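Local coordinates for tail spike protein gp49 (Pseudomonas phage LKA1, PDB 4RU4) that forms the tailspike of the phage and acts as a lyase on the O-specific polysaccharide of its Pseudomonas host, at residues S230-V236 against D253-S259; I273-N277 against A296-D300; D280-C286 against N310-C316; H327-G333 against G347-G353; N334-C338 against Q352-S357. All coordinates share one frame; numbering follows the deposited sequence.

Interaction 1: residues S230-V236 against D253-S259; sequences SPRVDDV and DAKITNS. With EDO (1,2-ethanediol), chain S.
R232-D234 pairs in parallel with K255-T257, the strand axes 4.7 Å apart and only 5° from alignment, through backbone bonds such as V233 N to K255 O. On the face carrying R232 and K255, a bend at the second torsion of R232 (chi2 -68°) turns the guanidinium end-on to D253. R232 NH2 donates to D253 OD2 at 2.8 Å in a salt bridge, while R232 NH1 donates to the backbone O of D253. Both acceptors lie near the guanidinium plane, and the carboxylate stands almost perpendicular to it. The long methylene chain of K255 suits this place, since its CD covers one guanidinium face and K255 NZ still reaches D253 OD1 at 3.0 Å. One aspartate thus probably offsets two neighbouring positive charges, and S230 OG holds D253 OD2 as well, on the anti lone pair. Farther along, D234 OD1 is gripped twice, by T257 OG1 at 2.7 Å and by N258 ND2. The reverse face is apolar: V233 CG1 lies 3.8 Å from I256 CD1, and both residues pack on F248. In-register stacking of successive coils, polar on one face and aliphatic on the other, is typical of the parallel beta-helix of pectin lyase-like proteins.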
# COMPACT_ATOMS: atom_id res chain seq x y z
N SER B 230 11.45 19.01 -11.93
CA SER B 230 10.00 18.85 -11.77
C SER B 230 9.16 19.01 -13.05
O SER B 230 8.12 19.70 -13.04
CB SER B 230 9.47 19.74 -10.66
OG SER B 230 10.10 19.41 -9.43
N PRO B 231 9.58 18.34 -14.14
CA PRO B 231 8.66 18.37 -15.28
C PRO B 231 7.41 17.57 -14.96
O PRO B 231 7.43 16.66 -14.13
CB PRO B 231 9.46 17.69 -16.40
CG PRO B 231 10.38 16.72 -15.66
CD PRO B 231 10.72 17.42 -14.35
N ARG B 232 6.31 17.92 -15.65
CA ARG B 232 5.01 17.33 -15.39
C ARG B 232 4.40 16.84 -16.68
O ARG B 232 4.37 17.57 -17.68
CB ARG B 232 4.09 18.39 -14.76
CG ARG B 232 4.54 18.84 -13.36
CD ARG B 232 4.35 17.70 -12.39
NE ARG B 232 4.77 17.98 -11.01
CZ ARG B 232 5.96 17.66 -10.51
NH1 ARG B 232 6.89 17.10 -11.29
NH2 ARG B 232 6.24 17.94 -9.23
N VAL B 233 3.95 15.58 -16.71
CA VAL B 233 3.19 15.04 -17.86
C VAL B 233 1.91 14.45 -17.27
O VAL B 233 1.98 13.63 -16.35
CB VAL B 233 3.98 13.95 -18.61
CG1 VAL B 233 3.15 13.38 -19.79
CG2 VAL B 233 5.33 14.49 -19.12
N ASP B 234 0.75 14.89 -17.75
CA ASP B 234 -0.49 14.48 -17.11
C ASP B 234 -1.57 14.31 -18.17
O ASP B 234 -1.65 15.10 -19.11
CB ASP B 234 -0.94 15.52 -16.08
CG ASP B 234 -2.26 15.16 -15.41
OD1 ASP B 234 -2.38 14.03 -14.87
OD2 ASP B 234 -3.19 15.99 -15.46
N ASP B 235 -2.36 13.24 -18.04
CA ASP B 235 -3.52 13.05 -18.89
C ASP B 235 -3.10 13.00 -20.37
O ASP B 235 -3.76 13.58 -21.22
CB ASP B 235 -4.52 14.19 -18.60
CG ASP B 235 -5.86 14.00 -19.28
OD1 ASP B 235 -6.27 12.84 -19.46
OD2 ASP B 235 -6.49 15.04 -19.62
N VAL B 236 -2.01 12.31 -20.69
CA VAL B 236 -1.63 12.20 -22.10
C VAL B 236 -1.86 10.80 -22.62
O VAL B 236 -1.84 9.82 -21.86
CB VAL B 236 -0.17 12.65 -22.43
CG1 VAL B 236 0.10 14.08 -21.94
CG2 VAL B 236 0.85 11.65 -21.89
N ASP B 253 12.58 14.79 -9.95
CA ASP B 253 11.15 14.86 -9.63
C ASP B 253 10.27 14.92 -10.90
O ASP B 253 9.29 15.67 -10.96
CB ASP B 253 10.85 16.05 -8.69
CG ASP B 253 9.36 16.17 -8.33
OD1 ASP B 253 8.75 15.12 -8.06
OD2 ASP B 253 8.79 17.30 -8.34
N ALA B 254 10.63 14.15 -11.92
CA ALA B 254 9.75 14.01 -13.08
C ALA B 254 8.52 13.22 -12.65
O ALA B 254 8.65 12.16 -12.05
CB ALA B 254 10.47 13.27 -14.19
N LYS B 255 7.32 13.73 -12.96
CA LYS B 255 6.11 12.96 -12.67
C LYS B 255 5.25 12.80 -13.92
O LYS B 255 4.91 13.80 -14.56
CB LYS B 255 5.30 13.63 -11.56
CG LYS B 255 5.94 13.52 -10.16
CD LYS B 255 4.99 14.01 -9.07
CE LYS B 255 5.56 13.71 -7.69
NZ LYS B 255 5.95 14.94 -7.00
N ILE B 256 4.90 11.56 -14.25
CA ILE B 256 3.88 11.32 -15.27
C ILE B 256 2.68 10.68 -14.60
O ILE B 256 2.83 9.68 -13.88
CB ILE B 256 4.37 10.46 -16.42
CG1 ILE B 256 3.21 10.17 -17.40
CG2 ILE B 256 4.99 9.12 -15.94
CD1 ILE B 256 3.70 9.75 -18.79
N THR B 257 1.50 11.25 -14.82
CA THR B 257 0.29 10.81 -14.09
C THR B 257 -0.90 10.63 -15.04
O THR B 257 -1.01 11.33 -16.06
CB THR B 257 -0.11 11.85 -13.02
OG1 THR B 257 -0.14 13.16 -13.62
CG2 THR B 257 0.92 11.86 -11.86
N ASN B 258 -1.80 9.71 -14.70
CA ASN B 258 -3.10 9.63 -15.41
C ASN B 258 -2.98 9.48 -16.95
O ASN B 258 -3.82 9.99 -17.71
CB ASN B 258 -3.93 10.86 -15.06
CG ASN B 258 -3.88 11.18 -13.56
OD1 ASN B 258 -4.10 10.30 -12.74
ND2 ASN B 258 -3.57 12.45 -13.21
N SER B 259 -1.95 8.77 -17.40
CA SER B 259 -1.62 8.72 -18.83
C SER B 259 -1.70 7.30 -19.39
O SER B 259 -1.54 6.33 -18.65
CB SER B 259 -0.23 9.33 -19.08
OG SER B 259 -0.25 10.68 -18.62
C1 EDO S . -4.97 8.95 -20.71
O1 EDO S . -5.49 8.58 -19.43
C2 EDO S . -6.06 9.60 -21.53
O2 EDO S . -6.73 10.54 -20.71
O HOH W 1 3.97 16.99 -6.95
O HOH W 2 -6.69 10.89 -17.63

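Interaction 2: residues I273-N277 against A296-D300. With EDO (1,2-ethanediol), chain U.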
# COMPACT_ATOMS: atom_id res chain seq x y z
N ILE B 273 7.43 3.82 -20.65
CA ILE B 273 7.99 4.99 -19.97
C ILE B 273 9.34 4.59 -19.40
O ILE B 273 9.45 3.55 -18.72
CB ILE B 273 7.10 5.40 -18.77
CG1 ILE B 273 5.67 5.65 -19.22
CG2 ILE B 273 7.63 6.68 -18.09
CD1 ILE B 273 4.60 5.59 -18.04
N ILE B 274 10.38 5.37 -19.67
CA ILE B 274 11.68 5.09 -19.10
C ILE B 274 12.24 6.31 -18.36
O ILE B 274 12.19 7.46 -18.86
CB ILE B 274 12.71 4.54 -20.13
CG1 ILE B 274 14.09 4.42 -19.47
CG2 ILE B 274 12.76 5.42 -21.40
CD1 ILE B 274 14.99 3.42 -20.05
N PHE B 275 12.75 6.03 -17.17
CA PHE B 275 13.41 7.06 -16.35
C PHE B 275 14.89 6.76 -16.42
O PHE B 275 15.35 5.79 -15.81
CB PHE B 275 12.93 7.00 -14.89
CG PHE B 275 11.47 7.42 -14.69
CD1 PHE B 275 10.44 6.52 -14.88
CD2 PHE B 275 11.14 8.71 -14.29
CE1 PHE B 275 9.11 6.89 -14.70
CE2 PHE B 275 9.81 9.09 -14.10
CZ PHE B 275 8.79 8.16 -14.32
N GLY B 276 15.64 7.56 -17.19
CA GLY B 276 17.07 7.36 -17.33
C GLY B 276 17.80 8.37 -16.46
O GLY B 276 17.57 9.58 -16.59
N ASN B 277 18.63 7.88 -15.55
CA ASN B 277 19.43 8.78 -14.71
C ASN B 277 18.58 9.84 -13.99
O ASN B 277 18.91 11.02 -13.98
CB ASN B 277 20.52 9.44 -15.59
CG ASN B 277 21.32 8.40 -16.40
OD1 ASN B 277 21.35 8.46 -17.63
ND2 ASN B 277 21.99 7.45 -15.70
N ALA B 296 10.53 1.28 -17.31
CA ALA B 296 11.91 0.88 -17.10
C ALA B 296 12.65 2.02 -16.44
O ALA B 296 12.17 3.15 -16.41
CB ALA B 296 12.56 0.54 -18.41
N THR B 297 13.83 1.72 -15.90
CA THR B 297 14.75 2.75 -15.49
C THR B 297 16.12 2.37 -16.04
O THR B 297 16.39 1.18 -16.28
CB THR B 297 14.80 2.91 -13.93
OG1 THR B 297 15.37 1.73 -13.34
CG2 THR B 297 13.39 3.14 -13.36
N GLY B 298 17.01 3.34 -16.24
CA GLY B 298 18.34 2.99 -16.72
C GLY B 298 19.06 4.28 -16.95
O GLY B 298 19.26 5.04 -16.00
N GLY B 299 19.40 4.57 -18.20
CA GLY B 299 20.06 5.81 -18.54
C GLY B 299 20.97 5.66 -19.75
O GLY B 299 20.88 4.69 -20.51
N ASP B 300 21.86 6.64 -19.94
CA ASP B 300 22.78 6.59 -21.08
C ASP B 300 24.18 6.76 -20.56
O ASP B 300 24.42 6.55 -19.37
CB ASP B 300 22.44 7.66 -22.12
CG ASP B 300 22.32 9.05 -21.51
OD1 ASP B 300 23.05 9.36 -20.53
OD2 ASP B 300 21.49 9.85 -22.01
C1 EDO U . 20.26 1.54 -19.27
O1 EDO U . 21.48 0.93 -19.71
C2 EDO U . 19.40 1.83 -20.50
O2 EDO U . 18.12 2.28 -20.10
O HOH W 3 23.59 5.46 -17.07
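N277 reaches across to the turn at G299-D300, where N277 OD1 receives D300 N at 3.0 Å, in the amide plane and on a lone pair. Swinging CG to the side of its own backbone N (chi1 -51°) directs the amide to that turn. N277 OD1 also lies 3.1 Å from G299 CA; a CB on G299 would run into this oxygen and be jammed against the preceding carbonyl O. At G276, whose CA is 3.6 Å from G299 CA, a CB would be tight against that same carbon. Before the turn, F275 N bonds to A296 O and G298 N to F275 O, the rungs of a parallel pairing. On one face the large I274 meets the small A296, I274 CD1 resting 4.1 Å from A296 CB, while on the other F275 CB approaches T297 CG2 at 4.2 Å. The F275 ring leads away from its neighbour strand, keeping one edge near A296 O, and meets F248 and M313 in the interior.

Farther out, N277 ND2 donates to V306 O and to a water, which in turn donates to D300 O. D300 OD1 is paired with R250 and accepts from E302 N, which steadies the turn. An ethanediol, probably from the crystallisation liquor, is bonded weakly by G299 N. In-register parallel pairing of strands from successive coils is characteristic of the parallel beta-helix; here an asparagine side chain extends the pairing into the turn.

Interaction 3: residues D280-C286 against N310-C316; sequences DGGADNC and NVRMRNC
The carboxylate of D280 and the amide of N310 meet with their planes 74° apart: N310 ND2 comes from above the carboxylate to D280 OD1 at 3.0 Å, and that oxygen lies in the amide's own plane. R312 presents its guanidinium edge to the other end of that amide, NE and NH2 both bonding to N310 OD1. R314 carries R312 CB over one guanidinium face, 3.5 Å above its centre, with a water at the edge, weakly held by R314 NH1, that donates to D284 OD2. These groups decorate neighbouring coils of a parallel beta-helix, in which G282, A283 and D284 are in register with R312, M313 and R314.

D280 is held by R319 and N310 by T344, both of the second subunit, so this face also serves the trimer, whereas R314 pairs with E341 of its own chain. N285 and N315 are in register, both with positive phi; N285 ND2 bonds to N258 OD1 of the preceding coil, a single amide-amide rung of the kind repeated in the asparagine ladders of pectate lyases. N315 ND2 bonds only weakly to D284 OD1.

Glycine suits position 282: G282 CA lies 3.3 Å from R312 O, a CB would run into that oxygen, and phi is 143°. Inside, A283 is small enough to accept both M313 SD, 4.2 Å from A283 CB, and C316 SG. With SG placed beside its own backbone N (chi1 -62°), C316 offers the sulfur as acceptor to C286 N, SG to N 3.5 Å.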
# COMPACT_ATOMS: atom_id res chain seq x y z
N ASP B 280 14.00 11.15 -7.73
CA ASP B 280 12.67 11.59 -7.29
C ASP B 280 11.61 11.39 -8.38
O ASP B 280 11.93 11.04 -9.51
CB ASP B 280 12.66 13.05 -6.77
CG ASP B 280 12.80 13.15 -5.25
OD1 ASP B 280 13.68 12.47 -4.70
OD2 ASP B 280 12.04 13.93 -4.62
N GLY B 281 10.35 11.62 -8.03
CA GLY B 281 9.29 11.51 -9.01
C GLY B 281 8.88 10.08 -9.29
O GLY B 281 9.03 9.19 -8.45
N GLY B 282 8.30 9.87 -10.48
CA GLY B 282 7.83 8.55 -10.86
C GLY B 282 6.55 8.60 -11.67
O GLY B 282 6.22 9.62 -12.25
N ALA B 283 5.84 7.47 -11.71
CA ALA B 283 4.64 7.32 -12.55
C ALA B 283 3.47 6.92 -11.67
O ALA B 283 3.61 6.09 -10.77
CB ALA B 283 4.86 6.24 -13.61
N ASP B 284 2.29 7.47 -11.95
CA ASP B 284 1.17 7.27 -11.06
C ASP B 284 -0.10 7.19 -11.89
O ASP B 284 -0.37 8.08 -12.74
CB ASP B 284 1.05 8.42 -10.05
CG ASP B 284 0.16 8.06 -8.87
OD1 ASP B 284 -0.93 7.50 -9.07
OD2 ASP B 284 0.55 8.33 -7.71
N ASN B 285 -0.86 6.13 -11.63
CA ASN B 285 -2.16 5.95 -12.25
C ASN B 285 -2.07 5.90 -13.78
O ASN B 285 -2.89 6.50 -14.47
CB ASN B 285 -3.12 7.06 -11.85
CG ASN B 285 -4.56 6.66 -12.04
OD1 ASN B 285 -4.89 5.47 -11.97
ND2 ASN B 285 -5.42 7.63 -12.31
N CYS B 286 -1.06 5.20 -14.29
CA CYS B 286 -0.89 5.06 -15.74
C CYS B 286 -1.21 3.65 -16.23
O CYS B 286 -0.94 2.67 -15.52
CB CYS B 286 0.55 5.38 -16.14
SG CYS B 286 1.00 7.13 -15.92
N ASN B 310 14.99 6.93 -5.73
CA ASN B 310 13.70 7.42 -5.20
C ASN B 310 12.72 7.67 -6.32
O ASN B 310 11.95 8.63 -6.30
CB ASN B 310 13.84 8.67 -4.30
CG ASN B 310 12.54 8.98 -3.52
OD1 ASN B 310 11.84 8.07 -3.07
ND2 ASN B 310 12.19 10.26 -3.42
N VAL B 311 12.72 6.78 -7.31
CA VAL B 311 11.70 6.84 -8.36
C VAL B 311 10.67 5.76 -8.05
O VAL B 311 11.01 4.59 -7.81
CB VAL B 311 12.30 6.71 -9.80
CG1 VAL B 311 11.19 6.84 -10.85
CG2 VAL B 311 13.41 7.77 -10.03
N ARG B 312 9.41 6.18 -7.97
CA ARG B 312 8.35 5.33 -7.45
C ARG B 312 7.26 5.13 -8.49
O ARG B 312 6.68 6.10 -8.97
CB ARG B 312 7.79 5.98 -6.17
CG ARG B 312 8.87 6.41 -5.20
CD ARG B 312 9.51 5.16 -4.54
NE ARG B 312 10.55 5.57 -3.60
CZ ARG B 312 11.25 4.71 -2.84
NH1 ARG B 312 11.02 3.40 -2.93
NH2 ARG B 312 12.16 5.17 -2.00
N MET B 313 6.96 3.87 -8.85
CA MET B 313 5.88 3.59 -9.78
C MET B 313 4.69 3.11 -8.95
O MET B 313 4.79 2.11 -8.23
CB MET B 313 6.28 2.50 -10.77
CG MET B 313 7.72 2.58 -11.28
SD MET B 313 8.19 4.20 -11.94
CE MET B 313 9.87 3.82 -12.38
N ARG B 314 3.55 3.79 -9.07
CA ARG B 314 2.42 3.50 -8.19
C ARG B 314 1.12 3.45 -8.95
O ARG B 314 0.91 4.27 -9.85
CB ARG B 314 2.31 4.59 -7.12
CG ARG B 314 3.54 4.65 -6.19
CD ARG B 314 3.33 5.60 -5.03
NE ARG B 314 4.40 5.45 -4.04
CZ ARG B 314 5.24 6.41 -3.68
NH1 ARG B 314 5.15 7.61 -4.23
NH2 ARG B 314 6.17 6.16 -2.77
N ASN B 315 0.26 2.52 -8.57
CA ASN B 315 -1.14 2.53 -9.06
C ASN B 315 -1.25 2.41 -10.59
O ASN B 315 -2.15 3.00 -11.20
CB ASN B 315 -1.87 3.79 -8.56
CG ASN B 315 -1.68 4.04 -7.04
OD1 ASN B 315 -1.63 3.11 -6.25
ND2 ASN B 315 -1.58 5.30 -6.64
N CYS B 316 -0.35 1.64 -11.21
CA CYS B 316 -0.36 1.43 -12.66
C CYS B 316 -0.75 0.01 -13.05
O CYS B 316 -0.62 -0.92 -12.25
CB CYS B 316 1.03 1.69 -13.26
SG CYS B 316 1.64 3.40 -13.06
O HOH W 4 9.52 9.80 -5.67
O HOH W 5 3.17 8.50 -6.78

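Interaction 4: residues H327-G333 against G347-G353; sequences HCADFHG and GGATWQG
T350 lies over the imidazole of H327 in a CH-pi contact, its CB 3.7 Å from the ring centroid and only 5° from the normal. T350 CG2 reaches onward to H327 NE2 at 3.5 Å, and also packs on the backbone N of F331, a buried group without a hydrogen-bond partner. A beta-branched residue suits the site, since it offers carbon to the ring on one branch and a hydroxyl on the other. Having OG1 opposite the backbone N (chi1 -172°) lets it accept from Q352 NE2 while it also bonds to I373 O. Smaller apolar contact comes from A329 CB and A349 CB, 4.0 Å apart.

Backbone bonding between the two segments is sparse. A329 N gives a nearly straight bond to G348 O at 3.0 Å, whereas C328 N makes two weak, bent ones, to G347 O and G348 O. G347, G348 and G353 adopt backbone angles that disfavour a side chain. Here an irregular loop is laid against strand 349-352, part of a parallel sheet of the beta-helix.

Polar side chains are gathered round D330. H327 NE2 bonds to D330 OD1 at 2.7 Å in the ring plane, on the anti lone pair, and H332 ND1 to D330 OD2 at 2.9 Å. The H327 ring also stacks on H293. A water joins D330 OD1 to Q352 NE2, 3.2 Å from the latter, with the amide set nearly perpendicular to the carboxylate.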
# COMPACT_ATOMS: atom_id res chain seq x y z
N HIS B 327 11.05 -9.41 -18.64
CA HIS B 327 10.15 -8.91 -17.62
C HIS B 327 9.48 -7.63 -18.09
O HIS B 327 10.09 -6.80 -18.80
CB HIS B 327 10.95 -8.63 -16.34
CG HIS B 327 12.14 -7.74 -16.57
ND1 HIS B 327 13.39 -8.23 -16.90
CD2 HIS B 327 12.27 -6.40 -16.53
CE1 HIS B 327 14.23 -7.23 -17.04
NE2 HIS B 327 13.58 -6.10 -16.81
N CYS B 328 8.23 -7.48 -17.68
CA CYS B 328 7.42 -6.31 -18.03
C CYS B 328 7.79 -5.07 -17.19
O CYS B 328 7.91 -3.97 -17.73
CB CYS B 328 5.95 -6.64 -17.85
SG CYS B 328 4.83 -5.21 -18.11
N ALA B 329 7.93 -5.26 -15.88
CA ALA B 329 8.30 -4.14 -14.99
C ALA B 329 9.80 -4.13 -14.80
O ALA B 329 10.35 -5.11 -14.30
CB ALA B 329 7.61 -4.27 -13.66
N ASP B 330 10.46 -3.05 -15.20
CA ASP B 330 11.93 -3.06 -15.23
C ASP B 330 12.58 -2.04 -14.28
O ASP B 330 12.05 -0.96 -14.04
CB ASP B 330 12.44 -2.84 -16.68
CG ASP B 330 13.94 -2.65 -16.74
OD1 ASP B 330 14.67 -3.68 -16.83
OD2 ASP B 330 14.40 -1.48 -16.64
N PHE B 331 13.71 -2.43 -13.69
CA PHE B 331 14.74 -1.52 -13.22
C PHE B 331 16.05 -2.06 -13.79
O PHE B 331 16.26 -3.28 -13.76
CB PHE B 331 14.89 -1.57 -11.69
CG PHE B 331 13.71 -1.04 -10.92
CD1 PHE B 331 13.40 0.31 -10.95
CD2 PHE B 331 12.97 -1.89 -10.10
CE1 PHE B 331 12.33 0.80 -10.24
CE2 PHE B 331 11.89 -1.39 -9.38
CZ PHE B 331 11.59 -0.03 -9.43
N HIS B 332 16.94 -1.20 -14.28
CA HIS B 332 18.31 -1.64 -14.60
C HIS B 332 19.24 -1.60 -13.37
O HIS B 332 18.88 -1.08 -12.30
CB HIS B 332 18.91 -0.80 -15.74
CG HIS B 332 18.47 -1.23 -17.10
ND1 HIS B 332 17.15 -1.45 -17.41
CD2 HIS B 332 19.18 -1.48 -18.23
CE1 HIS B 332 17.06 -1.83 -18.68
NE2 HIS B 332 18.27 -1.85 -19.20
N GLY B 333 20.43 -2.18 -13.50
CA GLY B 333 21.33 -2.28 -12.36
C GLY B 333 21.90 -0.99 -11.79
O GLY B 333 22.68 -1.03 -10.83
N GLY B 347 3.28 -10.12 -16.90
CA GLY B 347 4.47 -10.45 -17.68
C GLY B 347 5.77 -10.29 -16.89
O GLY B 347 6.84 -10.18 -17.48
N GLY B 348 5.67 -10.27 -15.56
CA GLY B 348 6.87 -10.40 -14.75
C GLY B 348 7.57 -9.12 -14.34
O GLY B 348 7.32 -8.03 -14.90
N ALA B 349 8.47 -9.24 -13.37
CA ALA B 349 9.15 -8.08 -12.83
C ALA B 349 10.61 -8.43 -12.47
O ALA B 349 11.02 -9.59 -12.58
CB ALA B 349 8.39 -7.56 -11.60
N THR B 350 11.39 -7.44 -12.06
CA THR B 350 12.81 -7.71 -11.86
C THR B 350 13.42 -7.00 -10.65
O THR B 350 13.02 -5.89 -10.29
CB THR B 350 13.66 -7.33 -13.13
OG1 THR B 350 15.02 -7.77 -12.97
CG2 THR B 350 13.69 -5.83 -13.28
N TRP B 351 14.40 -7.66 -10.04
CA TRP B 351 15.24 -7.06 -9.01
C TRP B 351 16.61 -6.83 -9.65
O TRP B 351 17.24 -7.79 -10.09
CB TRP B 351 15.44 -8.09 -7.91
CG TRP B 351 14.40 -8.20 -6.83
CD1 TRP B 351 13.57 -7.21 -6.35
CD2 TRP B 351 14.11 -9.38 -6.08
NE1 TRP B 351 12.79 -7.72 -5.32
CE2 TRP B 351 13.13 -9.04 -5.12
CE3 TRP B 351 14.63 -10.68 -6.10
CZ2 TRP B 351 12.64 -9.95 -4.20
CZ3 TRP B 351 14.15 -11.60 -5.18
CH2 TRP B 351 13.16 -11.23 -4.25
N GLN B 352 17.07 -5.59 -9.69
CA GLN B 352 18.40 -5.25 -10.18
C GLN B 352 18.88 -4.05 -9.36
O GLN B 352 18.07 -3.29 -8.83
CB GLN B 352 18.33 -4.85 -11.67
CG GLN B 352 17.64 -5.88 -12.55
CD GLN B 352 17.85 -5.66 -14.03
OE1 GLN B 352 18.83 -5.05 -14.45
NE2 GLN B 352 16.92 -6.19 -14.85
N GLY B 353 20.19 -3.83 -9.29
CA GLY B 353 20.71 -2.64 -8.63
C GLY B 353 20.83 -2.82 -7.13
O GLY B 353 21.52 -3.72 -6.68
O HOH W 6 16.97 -4.88 -17.73

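Interaction 5: residues N334-C338 against Q352-S357; sequences NAEDC and QGKDIS
I356 CD1 packs into the tight side of this contact, 4.0 Å from A335 CB and 4.1 Å from C338 CB. The isoleucine reaches there because CG1 sits beside its own backbone N (chi1 -59°) and the chain bends again. Alanine and cysteine are small enough to receive it, and F331 and F382 cover it farther in. Backbone contact is just as close: E336 CA is 3.0 Å from K354 O, K354 N bonds to A335 O, and D337 N turns to K354 O, with a weak second link to D355 O. S357 N to C338 O, at 3.3 Å, completes the pairing.

The opposite face is looser and wetter. E336 and K354 stretch out side by side, yet their charges meet only in a long salt bridge, E336 OE2 to K354 NZ 3.7 Å. Each has a stronger partner, E336 a salt bridge to R309 and K354 a hydrogen bond to Q418. One water donates to E336 OE2 and to D355 OD2, which probably eases the approach of the two carboxylates; another donates to E336 OE1 and is only weakly held by K354 NZ. D355 also pairs with R430 of the second subunit, which closes over this side.

D337 and D355, in register, both take up left-handed backbone angles where the chain changes direction, and G353 begins the bend in its own strand. Such turns stacked on equivalent turns mark the corners between faces of a parallel beta-helix.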
# COMPACT_ATOMS: atom_id res chain seq x y z
N ASN B 334 21.57 0.16 -12.39
CA ASN B 334 21.95 1.40 -11.73
C ASN B 334 20.83 2.05 -10.92
O ASN B 334 20.81 3.27 -10.76
CB ASN B 334 22.54 2.41 -12.75
CG ASN B 334 21.47 2.96 -13.69
OD1 ASN B 334 20.51 2.28 -14.01
ND2 ASN B 334 21.66 4.21 -14.14
N ALA B 335 19.88 1.25 -10.43
CA ALA B 335 18.78 1.75 -9.63
C ALA B 335 19.12 1.56 -8.16
O ALA B 335 19.70 0.54 -7.80
CB ALA B 335 17.46 1.00 -9.97
N GLU B 336 18.78 2.52 -7.32
CA GLU B 336 18.87 2.33 -5.86
C GLU B 336 17.67 2.95 -5.17
O GLU B 336 17.35 4.10 -5.46
CB GLU B 336 20.16 2.93 -5.29
CG GLU B 336 20.15 3.04 -3.77
CD GLU B 336 21.50 3.44 -3.17
OE1 GLU B 336 22.34 4.04 -3.86
OE2 GLU B 336 21.72 3.14 -1.98
N ASP B 337 17.01 2.21 -4.27
CA ASP B 337 15.96 2.81 -3.46
C ASP B 337 14.81 3.21 -4.38
O ASP B 337 14.37 4.35 -4.39
CB ASP B 337 16.48 4.04 -2.67
CG ASP B 337 15.47 4.55 -1.64
OD1 ASP B 337 14.58 3.77 -1.22
OD2 ASP B 337 15.56 5.73 -1.25
N CYS B 338 14.36 2.27 -5.19
CA CYS B 338 13.20 2.52 -6.05
C CYS B 338 12.19 1.41 -5.83
O CYS B 338 12.52 0.36 -5.30
CB CYS B 338 13.63 2.50 -7.51
SG CYS B 338 14.69 3.86 -8.03
N GLN B 352 17.07 -5.59 -9.69
CA GLN B 352 18.40 -5.25 -10.18
C GLN B 352 18.88 -4.05 -9.36
O GLN B 352 18.07 -3.29 -8.83
CB GLN B 352 18.33 -4.85 -11.67
CG GLN B 352 17.64 -5.88 -12.55
CD GLN B 352 17.85 -5.66 -14.03
OE1 GLN B 352 18.83 -5.05 -14.45
NE2 GLN B 352 16.92 -6.19 -14.85
N GLY B 353 20.19 -3.83 -9.29
CA GLY B 353 20.71 -2.64 -8.63
C GLY B 353 20.83 -2.82 -7.13
O GLY B 353 21.52 -3.72 -6.68
N LYS B 354 20.15 -1.99 -6.34
CA LYS B 354 20.31 -2.01 -4.88
C LYS B 354 19.08 -1.46 -4.21
O LYS B 354 18.59 -0.42 -4.62
CB LYS B 354 21.52 -1.16 -4.46
CG LYS B 354 21.65 -0.95 -2.91
CD LYS B 354 23.00 -0.27 -2.53
CE LYS B 354 23.06 0.15 -1.06
NZ LYS B 354 24.38 0.87 -0.79
N ASP B 355 18.59 -2.13 -3.16
CA ASP B 355 17.45 -1.63 -2.37
C ASP B 355 16.21 -1.39 -3.23
O ASP B 355 15.77 -0.25 -3.43
CB ASP B 355 17.84 -0.37 -1.57
CG ASP B 355 18.91 -0.65 -0.52
OD1 ASP B 355 19.15 -1.84 -0.21
OD2 ASP B 355 19.53 0.32 -0.02
N ILE B 356 15.65 -2.48 -3.75
CA ILE B 356 14.48 -2.43 -4.63
C ILE B 356 13.31 -3.20 -4.01
O ILE B 356 13.50 -4.28 -3.46
CB ILE B 356 14.82 -3.10 -5.95
CG1 ILE B 356 16.02 -2.40 -6.62
CG2 ILE B 356 13.57 -3.20 -6.86
CD1 ILE B 356 15.88 -0.91 -6.85
N SER B 357 12.09 -2.66 -4.09
CA SER B 357 10.95 -3.35 -3.48
C SER B 357 9.76 -3.37 -4.44
O SER B 357 9.60 -2.43 -5.25
CB SER B 357 10.53 -2.67 -2.17
OG SER B 357 11.67 -2.33 -1.38
O HOH W 7 19.20 2.88 -0.54
O HOH W 8 24.84 3.82 -2.53
O HOH W 9 12.97 -0.14 -2.26

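How the interactions relate
Interactions 1 and 3 lie side by side on one face of the beta-helix, joined by backbone bonds between strands 254-257 and 281-284; their inward sides are apolar and their outward sides charged, and both touch the second subunit. Interaction 5 continues that face, R312 of interaction 3 pairing with D337, but does so at a corner and with weaker, water-mediated chemistry. Interactions 2 and 4 are buried and touch no other subunit, whereas interaction 1 is only partly buried. Interaction 2 stands on a different face, its F275 and T297 packing against M313 across the interior. Interaction 4 departs from strand pairing with its histidine-carboxylate cluster; it shares Q352 and G353 with interaction 5.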